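Local atomic coordinates of phenylacetate-coenzyme A ligase (Bacteroides vulgatus, PDB entry 3LAX), a protein that belongs to the AMP-binding enzyme superfamily and is represented here by its small C-terminal alpha/beta domain. Residues 12-17 with 78-83; 21-26 with 68-73. All coordinates share one frame; numbering follows the deposited sequence. Where two conformers were deposited one is given.

Interaction 1: 12-17 with 78-83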
ATOM      1  N   VAL A  12      -0.124  15.563   5.695  1.00 25.13           N
ATOM      2  CA  VAL A  12      -0.084  15.438   4.240  1.00 21.87           C
ATOM      3  C   VAL A  12      -1.364  14.807   3.695  1.00 19.84           C
ATOM      4  O   VAL A  12      -1.721  13.683   4.065  1.00 20.84           O
ATOM      5  CB  VAL A  12       1.138  14.596   3.778  1.00 20.47           C
ATOM      6  CG1 VAL A  12       1.171  14.479   2.257  1.00 21.19           C
ATOM      7  CG2 VAL A  12       2.444  15.190   4.314  1.00 23.44           C
ATOM      8  N   ASN A  13      -2.056  15.526   2.817  1.00 20.53           N
ATOM      9  CA  ASN A  13      -3.251  14.991   2.182  1.00 23.05           C
ATOM     10  C   ASN A  13      -2.849  14.010   1.098  1.00 22.22           C
ATOM     11  O   ASN A  13      -2.020  14.324   0.246  1.00 22.69           O
ATOM     12  CB  ASN A  13      -4.098  16.107   1.559  1.00 26.16           C
ATOM     13  CG  ASN A  13      -4.758  16.985   2.591  1.00 30.74           C
ATOM     14  OD1 ASN A  13      -5.907  17.393   2.425  1.00 38.95           O
ATOM     15  ND2 ASN A  13      -4.041  17.280   3.664  1.00 34.34           N
ATOM     16  N   ILE A  14      -3.451  12.830   1.125  1.00 20.01           N
ATOM     17  CA  ILE A  14      -3.134  11.770   0.176  0.50 18.41           C
ATOM     18  C   ILE A  14      -4.407  11.158  -0.393  1.00 20.77           C
ATOM     19  O   ILE A  14      -5.326  10.835   0.357  1.00 23.16           O
ATOM     20  CB  ILE A  14      -2.327  10.656   0.871  0.50 14.62           C
ATOM     21  CG1 ILE A  14      -0.977  11.196   1.344  0.50 12.56           C
ATOM     22  CG2 ILE A  14      -2.126   9.456  -0.053  0.50 15.40           C
ATOM     23  CD1 ILE A  14      -0.242  10.248   2.254  0.50 12.36           C
ATOM     24  N   PHE A  15      -4.457  10.994  -1.708  1.00 20.96           N
ATOM     25  CA  PHE A  15      -5.574  10.322  -2.345  1.00 21.22           C
ATOM     26  C   PHE A  15      -5.178   8.884  -2.626  1.00 20.78           C
ATOM     27  O   PHE A  15      -4.289   8.632  -3.429  1.00 21.76           O
ATOM     28  CB  PHE A  15      -5.968  11.033  -3.639  1.00 25.81           C
ATOM     29  CG  PHE A  15      -6.562  12.377  -3.418  1.00 27.28           C
ATOM     30  CD1 PHE A  15      -7.926  12.518  -3.214  1.00 27.85           C
ATOM     31  CD2 PHE A  15      -5.759  13.501  -3.390  1.00 27.82           C
ATOM     32  CE1 PHE A  15      -8.484  13.763  -3.003  1.00 26.96           C
ATOM     33  CE2 PHE A  15      -6.306  14.752  -3.176  1.00 27.33           C
ATOM     34  CZ  PHE A  15      -7.671  14.881  -2.980  1.00 28.61           C
ATOM     35  N   PRO A  16      -5.835   7.936  -1.951  1.00 22.20           N
ATOM     36  CA  PRO A  16      -5.476   6.525  -2.114  1.00 23.52           C
ATOM     37  C   PRO A  16      -5.544   6.051  -3.564  1.00 20.70           C
ATOM     38  O   PRO A  16      -4.831   5.107  -3.919  1.00 18.90           O
ATOM     39  CB  PRO A  16      -6.506   5.793  -1.245  1.00 26.99           C
ATOM     40  CG  PRO A  16      -6.921   6.810  -0.213  1.00 28.80           C
ATOM     41  CD  PRO A  16      -6.889   8.133  -0.936  1.00 26.01           C
ATOM     42  N   ILE A  17      -6.349   6.689  -4.405  1.00 19.49           N
ATOM     43  CA  ILE A  17      -6.389   6.265  -5.797  1.00 19.17           C
ATOM     44  C   ILE A  17      -4.999   6.399  -6.463  1.00 17.83           C
ATOM     45  O   ILE A  17      -4.672   5.641  -7.378  1.00 20.06           O
ATOM     46  CB  ILE A  17      -7.494   7.009  -6.605  1.00 22.88           C
ATOM     47  CG1 ILE A  17      -7.854   6.229  -7.866  1.00 29.84           C
ATOM     48  CG2 ILE A  17      -7.085   8.448  -6.924  1.00 22.14           C
ATOM     49  CD1 ILE A  17      -6.858   6.359  -8.981  1.00 34.39           C
ATOM     50  N   ILE A  78       3.005  10.308  -3.465  1.00 15.51           N
ATOM     51  CA  ILE A  78       2.217  10.736  -2.299  1.00 15.29           C
ATOM     52  C   ILE A  78       2.989  11.592  -1.298  1.00 15.73           C
ATOM     53  O   ILE A  78       2.381  12.233  -0.440  1.00 17.56           O
ATOM     54  CB  ILE A  78       1.531   9.539  -1.601  1.00 16.62           C
ATOM     55  CG1 ILE A  78       2.567   8.654  -0.903  1.00 16.88           C
ATOM     56  CG2 ILE A  78       0.693   8.759  -2.616  1.00 18.79           C
ATOM     57  CD1 ILE A  78       1.967   7.443  -0.202  1.00 17.69           C
ATOM     58  N   LEU A  79       4.318  11.607  -1.416  1.00 15.43           N
ATOM     59  CA  LEU A  79       5.175  12.530  -0.659  1.00 16.46           C
ATOM     60  C   LEU A  79       5.385  12.134   0.800  1.00 20.78           C
ATOM     61  O   LEU A  79       5.787  12.950   1.636  1.00 23.56           O
ATOM     62  CB  LEU A  79       4.662  13.976  -0.760  1.00 16.62           C
ATOM     63  CG  LEU A  79       4.421  14.502  -2.173  1.00 16.10           C
ATOM     64  CD1 LEU A  79       3.949  15.974  -2.135  1.00 16.93           C
ATOM     65  CD2 LEU A  79       5.664  14.389  -3.012  1.00 18.10           C
ATOM     66  N   VAL A  80       5.073  10.883   1.105  1.00 19.18           N
ATOM     67  CA  VAL A  80       5.479  10.290   2.367  0.50 19.78           C
ATOM     68  C   VAL A  80       5.885   8.871   2.041  1.00 19.12           C
ATOM     69  O   VAL A  80       5.462   8.316   1.031  1.00 20.41           O
ATOM     70  CB  VAL A  80       4.364  10.294   3.425  0.50 18.83           C
ATOM     71  CG1 VAL A  80       4.000  11.735   3.824  0.50 19.26           C
ATOM     72  CG2 VAL A  80       3.154   9.538   2.923  0.50 18.84           C
ATOM     73  N   THR A  81       6.758   8.304   2.864  1.00 18.28           N
ATOM     74  CA  THR A  81       7.252   6.960   2.595  1.00 18.26           C
ATOM     75  C   THR A  81       6.377   5.921   3.279  1.00 17.72           C
ATOM     76  O   THR A  81       6.306   5.880   4.506  1.00 20.34           O
ATOM     77  CB  THR A  81       8.694   6.804   3.088  1.00 22.21           C
ATOM     78  OG1 THR A  81       9.519   7.775   2.437  1.00 26.44           O
ATOM     79  CG2 THR A  81       9.221   5.411   2.778  1.00 24.09           C
ATOM     80  N   PRO A  82       5.692   5.078   2.486  1.00 15.93           N
ATOM     81  CA  PRO A  82       4.920   4.013   3.121  1.00 15.83           C
ATOM     82  C   PRO A  82       5.801   2.805   3.372  1.00 15.89           C
ATOM     83  O   PRO A  82       6.857   2.654   2.745  1.00 17.56           O
ATOM     84  CB  PRO A  82       3.894   3.660   2.049  1.00 17.75           C
ATOM     85  CG  PRO A  82       4.647   3.886   0.755  1.00 17.35           C
ATOM     86  CD  PRO A  82       5.602   5.027   1.014  1.00 16.68           C
ATOM     87  N   ARG A  83       5.370   1.959   4.292  1.00 15.80           N
ATOM     88  CA  ARG A  83       5.986   0.646   4.426  1.00 16.23           C
ATOM     89  C   ARG A  83       5.263  -0.307   3.487  1.00 16.45           C
ATOM     90  O   ARG A  83       4.086  -0.575   3.664  1.00 18.35           O
ATOM     91  CB  ARG A  83       5.905   0.144   5.865  1.00 21.00           C
ATOM     92  CG  ARG A  83       6.426  -1.271   6.042  1.00 30.29           C
ATOM     93  CD  ARG A  83       7.831  -1.429   5.480  1.00 38.10           C
ATOM     94  NE  ARG A  83       8.721  -2.114   6.414  1.00 45.15           N
ATOM     95  CZ  ARG A  83       8.695  -3.424   6.653  1.00 49.57           C
ATOM     96  NH1 ARG A  83       7.816  -4.199   6.029  1.00 50.85           N
ATOM     97  NH2 ARG A  83       9.544  -3.957   7.524  1.00 51.07           N
TER
HETATM   98  O   HOH W   1       0.101  13.669  -1.421  1.00 18.33           O

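Interaction 2: 21-26 with 68-73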
ATOM      1  N   THR A  21      -3.230   3.411  -8.618  1.00 18.00           N
ATOM      2  CA  THR A  21      -2.786   3.583  -9.999  1.00 19.74           C
ATOM      3  C   THR A  21      -1.350   3.108 -10.204  1.00 18.23           C
ATOM      4  O   THR A  21      -1.030   2.435 -11.199  1.00 21.07           O
ATOM      5  CB  THR A  21      -2.918   5.050 -10.407  1.00 22.24           C
ATOM      6  OG1 THR A  21      -4.300   5.409 -10.350  1.00 22.83           O
ATOM      7  CG2 THR A  21      -2.398   5.263 -11.821  1.00 24.41           C
ATOM      8  N   ILE A  22      -0.484   3.461  -9.265  1.00 17.54           N
ATOM      9  CA  ILE A  22       0.904   3.030  -9.324  0.50 16.94           C
ATOM     10  C   ILE A  22       1.033   1.509  -9.209  1.00 18.03           C
ATOM     11  O   ILE A  22       1.746   0.883 -10.001  1.00 18.50           O
ATOM     12  CB  ILE A  22       1.750   3.746  -8.259  0.50 15.96           C
ATOM     13  CG1 ILE A  22       2.062   5.167  -8.736  0.50 16.49           C
ATOM     14  CG2 ILE A  22       3.032   2.981  -7.978  0.50 17.10           C
ATOM     15  CD1 ILE A  22       2.478   6.118  -7.646  0.50 15.92           C
ATOM     16  N   LEU A  23       0.330   0.911  -8.247  1.00 16.88           N
ATOM     17  CA  LEU A  23       0.381  -0.543  -8.054  1.00 17.59           C
ATOM     18  C   LEU A  23      -0.101  -1.310  -9.277  1.00 18.29           C
ATOM     19  O   LEU A  23       0.437  -2.381  -9.604  1.00 19.28           O
ATOM     20  CB  LEU A  23      -0.446  -0.952  -6.837  1.00 16.51           C
ATOM     21  CG  LEU A  23       0.011  -0.396  -5.488  1.00 15.64           C
ATOM     22  CD1 LEU A  23      -0.923  -0.858  -4.383  1.00 18.12           C
ATOM     23  CD2 LEU A  23       1.470  -0.802  -5.206  1.00 17.60           C
ATOM     24  N   LEU A  24      -1.127  -0.791  -9.942  1.00 19.98           N
ATOM     25  CA  LEU A  24      -1.728  -1.511 -11.064  1.00 22.44           C
ATOM     26  C   LEU A  24      -0.783  -1.742 -12.231  1.00 24.37           C
ATOM     27  O   LEU A  24      -0.984  -2.664 -13.021  1.00 27.28           O
ATOM     28  CB  LEU A  24      -2.953  -0.775 -11.582  1.00 24.40           C
ATOM     29  CG  LEU A  24      -4.290  -1.123 -10.957  1.00 27.92           C
ATOM     30  CD1 LEU A  24      -5.326  -0.127 -11.454  1.00 27.82           C
ATOM     31  CD2 LEU A  24      -4.697  -2.569 -11.281  1.00 28.15           C
ATOM     32  N   GLN A  25       0.239  -0.908 -12.360  1.00 24.47           N
ATOM     33  CA  GLN A  25       1.151  -1.002 -13.498  0.50 26.25           C
ATOM     34  C   GLN A  25       2.139  -2.159 -13.391  1.00 25.41           C
ATOM     35  O   GLN A  25       2.763  -2.538 -14.388  1.00 28.83           O
ATOM     36  CB  GLN A  25       1.914   0.311 -13.711  0.50 28.80           C
ATOM     37  CG  GLN A  25       1.189   1.326 -14.591  0.50 30.69           C
ATOM     38  CD  GLN A  25       0.828   0.776 -15.964  0.50 32.82           C
ATOM     39  OE1 GLN A  25       1.698   0.543 -16.809  0.50 34.05           O
ATOM     40  NE2 GLN A  25      -0.465   0.576 -16.196  0.50 31.70           N
ATOM     41  N   PHE A  26       2.284  -2.729 -12.191  1.00 21.92           N
ATOM     42  CA  PHE A  26       3.235  -3.833 -11.979  1.00 20.70           C
ATOM     43  C   PHE A  26       2.660  -5.196 -12.341  1.00 20.24           C
ATOM     44  O   PHE A  26       1.693  -5.656 -11.720  1.00 20.00           O
ATOM     45  CB  PHE A  26       3.720  -3.883 -10.527  1.00 20.01           C
ATOM     46  CG  PHE A  26       4.614  -2.737 -10.136  1.00 18.31           C
ATOM     47  CD1 PHE A  26       5.992  -2.866 -10.196  1.00 20.65           C
ATOM     48  CD2 PHE A  26       4.074  -1.524  -9.726  1.00 19.37           C
ATOM     49  CE1 PHE A  26       6.818  -1.826  -9.827  1.00 20.00           C
ATOM     50  CE2 PHE A  26       4.893  -0.473  -9.359  1.00 18.39           C
ATOM     51  CZ  PHE A  26       6.270  -0.615  -9.413  1.00 20.27           C
ATOM     52  N   ARG A  68      11.348  -2.376  -3.184  1.00 16.12           N
ATOM     53  CA  ARG A  68      12.079  -1.105  -3.233  1.00 17.02           C
ATOM     54  C   ARG A  68      11.517  -0.191  -4.318  1.00 16.05           C
ATOM     55  O   ARG A  68      11.288   1.003  -4.084  1.00 17.22           O
ATOM     56  CB  ARG A  68      13.560  -1.390  -3.492  1.00 19.77           C
ATOM     57  CG  ARG A  68      14.457  -0.187  -3.760  1.00 23.05           C
ATOM     58  CD  ARG A  68      15.765  -0.695  -4.418  1.00 27.05           C
ATOM     59  NE  ARG A  68      16.841   0.296  -4.441  1.00 32.62           N
ATOM     60  CZ  ARG A  68      17.995   0.145  -5.087  1.00 37.89           C
ATOM     61  NH1 ARG A  68      18.237  -0.955  -5.791  1.00 42.80           N
ATOM     62  NH2 ARG A  68      18.912   1.101  -5.034  1.00 40.35           N
ATOM     63  N   GLU A  69      11.281  -0.735  -5.503  1.00 15.73           N
ATOM     64  CA  GLU A  69      10.784   0.080  -6.610  1.00 16.92           C
ATOM     65  C   GLU A  69       9.377   0.609  -6.333  1.00 15.07           C
ATOM     66  O   GLU A  69       9.073   1.773  -6.619  1.00 15.96           O
ATOM     67  CB  GLU A  69      10.814  -0.717  -7.918  1.00 17.22           C
ATOM     68  CG  GLU A  69      10.231   0.037  -9.112  1.00 19.66           C
ATOM     69  CD  GLU A  69      10.992   1.313  -9.480  1.00 21.98           C
ATOM     70  OE1 GLU A  69      12.105   1.570  -8.964  1.00 23.39           O
ATOM     71  OE2 GLU A  69      10.466   2.062 -10.319  1.00 22.91           O
ATOM     72  N   ILE A  70       8.516  -0.222  -5.765  1.00 15.61           N
ATOM     73  CA  ILE A  70       7.168   0.227  -5.401  1.00 15.08           C
ATOM     74  C   ILE A  70       7.251   1.351  -4.367  1.00 14.81           C
ATOM     75  O   ILE A  70       6.560   2.377  -4.472  1.00 14.63           O
ATOM     76  CB  ILE A  70       6.307  -0.941  -4.851  1.00 14.70           C
ATOM     77  CG1 ILE A  70       6.068  -1.989  -5.947  1.00 15.36           C
ATOM     78  CG2 ILE A  70       4.975  -0.418  -4.303  1.00 16.90           C
ATOM     79  CD1 ILE A  70       5.693  -3.383  -5.429  1.00 17.11           C
ATOM     80  N   THR A  71       8.098   1.161  -3.359  1.00 15.23           N
ATOM     81  CA  THR A  71       8.257   2.158  -2.301  1.00 14.83           C
ATOM     82  C   THR A  71       8.701   3.504  -2.882  1.00 15.20           C
ATOM     83  O   THR A  71       8.155   4.560  -2.541  1.00 16.23           O
ATOM     84  CB  THR A  71       9.254   1.683  -1.233  1.00 15.28           C
ATOM     85  OG1 THR A  71       8.809   0.425  -0.707  1.00 15.72           O
ATOM     86  CG2 THR A  71       9.349   2.683  -0.082  1.00 17.40           C
ATOM     87  N   ARG A  72       9.684   3.457  -3.770  1.00 15.53           N
ATOM     88  CA  ARG A  72      10.221   4.643  -4.430  0.50 17.07           C
ATOM     89  C   ARG A  72       9.129   5.375  -5.209  1.00 15.01           C
ATOM     90  O   ARG A  72       8.946   6.586  -5.077  1.00 15.40           O
ATOM     91  CB  ARG A  72      11.328   4.186  -5.387  0.50 20.90           C
ATOM     92  CG  ARG A  72      12.283   5.247  -5.887  0.50 25.48           C
ATOM     93  CD  ARG A  72      13.598   4.583  -6.326  0.50 27.99           C
ATOM     94  NE  ARG A  72      13.409   3.187  -6.724  0.50 28.65           N
ATOM     95  CZ  ARG A  72      14.352   2.250  -6.648  0.50 27.78           C
ATOM     96  NH1 ARG A  72      15.551   2.563  -6.182  0.50 29.18           N
ATOM     97  NH2 ARG A  72      14.098   0.997  -7.037  0.50 23.90           N
ATOM     98  N   GLN A  73       8.400   4.632  -6.037  1.00 14.59           N
ATOM     99  CA  GLN A  73       7.352   5.241  -6.854  1.00 15.72           C
ATOM    100  C   GLN A  73       6.242   5.828  -5.997  1.00 14.55           C
ATOM    101  O   GLN A  73       5.731   6.919  -6.297  1.00 15.11           O
ATOM    102  CB  GLN A  73       6.768   4.246  -7.851  1.00 15.75           C
ATOM    103  CG  GLN A  73       7.708   3.935  -9.012  1.00 18.19           C
ATOM    104  CD  GLN A  73       7.002   3.189 -10.117  1.00 20.97           C
ATOM    105  OE1 GLN A  73       5.794   3.336 -10.303  1.00 23.29           O
ATOM    106  NE2 GLN A  73       7.743   2.365 -10.846  1.00 22.52           N
TER
HETATM  107  O   HOH W   2       3.692   2.156 -11.595  1.00 24.19           O

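Interaction 1: 12-17 with 78-83
Val-12, at the start of strand 12-14, meets Val-80 tip to tip: its CG2 methyl lies 3.8 Å from Val-80 CG1. The other branch, CG1, stands anti to the backbone N (chi1 -180°) and comes within 3.7 Å of the carbonyl oxygen of Ile-78, a van der Waals contact with a polar atom. Asn-13 turns its side chain away from the 78-83 loop, yet its backbone takes part through water: one water donates to Asn-13 O at 2.8 Å and to Ile-78 O at 2.9 Å, bridging two carbonyl oxygens that, both being acceptors, cannot bond each other. Ile-14 points inward again and divides its branches between two partners. CG2 packs against Ile-78 CG2 at 3.9 Å, while in the conformers given here CD1, at the end of the CG1 arm, reaches Val-80 CG2 at 3.5 Å. Val-80 receives Val-12 on one methyl and Ile-14 on the other. Leu-79, the first residue to leave helical geometry after helix 60-78, has a positive phi of 77° and lets the chain turn so that Ile-78 and Val-80 both face the strand. Met-46 of strand 43-52 touches Ile-14 and Ile-78, and Ile-14 is also paired through its backbone with Ile-7 in the two-stranded hairpin. The contact thus seats that hairpin against the C-terminal end of helix 60-78. With no direct hydrogen bond across it, the contact rests mainly on packing of branched aliphatic side chains, and the bridging water gives Ile-78 O, at the helix end, a polar partner.

Interaction 2: 21-26 with 68-73
Leu-23 and Ile-70 form the buried side of a helix-helix contact in the alpha/beta C-terminal domain of an AMP-binding enzyme, where helix 16-24 and the turn after it pack on helix 60-78. Leu-23 CD2 approaches Ile-70 CG2 at 3.6 Å, the two side chains crossing at about a right angle, and Leu-29 touches both. Ile-70 also rests on Val-84 and Leu-86 of strand 83-87, so this side of the contact continues onto the sheet. Its other branch, CG1, is anti to the carbonyl carbon (chi1 -65°) and lies over one face of the Phe-26 ring in a CH-pi contact, 3.9 Å from the centroid and 17° off the ring normal.

On the more exposed side apolar and polar atoms mix. Glu-69 CG, the aliphatic part of that side chain, sits at the ring edge, and Gln-73 reaches the ring tip with its amide nitrogen, NE2 being 3.6 Å from Phe-26 CZ. Ile-22 places CG2 against Gln-73 OE1 and CD1 against the backbone O of the same residue. A water donates to both Ile-22 O and Gln-73 OE1, bridging segments that share no direct hydrogen bond. In the conformer given, Arg-72 NH2 pairs with Glu-69 OE1 by a bond weak in angle. Glu-69 OE2 instead accepts a nearly straight bond from Gln-73 NE2, 2.8 Å long at 178°, arriving on the anti side of the carboxylate, tilted somewhat out of its plane.

In the fold
The centres of the two interactions lie 12 Å apart, and both sit within the AMP-binding enzyme C-terminal domain. Along the chain the order is 12-17, 21-26, 68-73, 78-83, so interaction 2 falls wholly within the span that interaction 1 joins. Helix 16-24 begins in the first segment of interaction 1 and supplies interaction 2; helix 60-78 carries 68-73 and ends at Ile-78. Strand 12-14 and helix 16-24 therefore meet successive parts of one long helix and the loop leading to edge strand 83-87. Thr-71 packs on Thr-81 and Pro-82, linking the second segments of the two contacts alongside the mixed sheet.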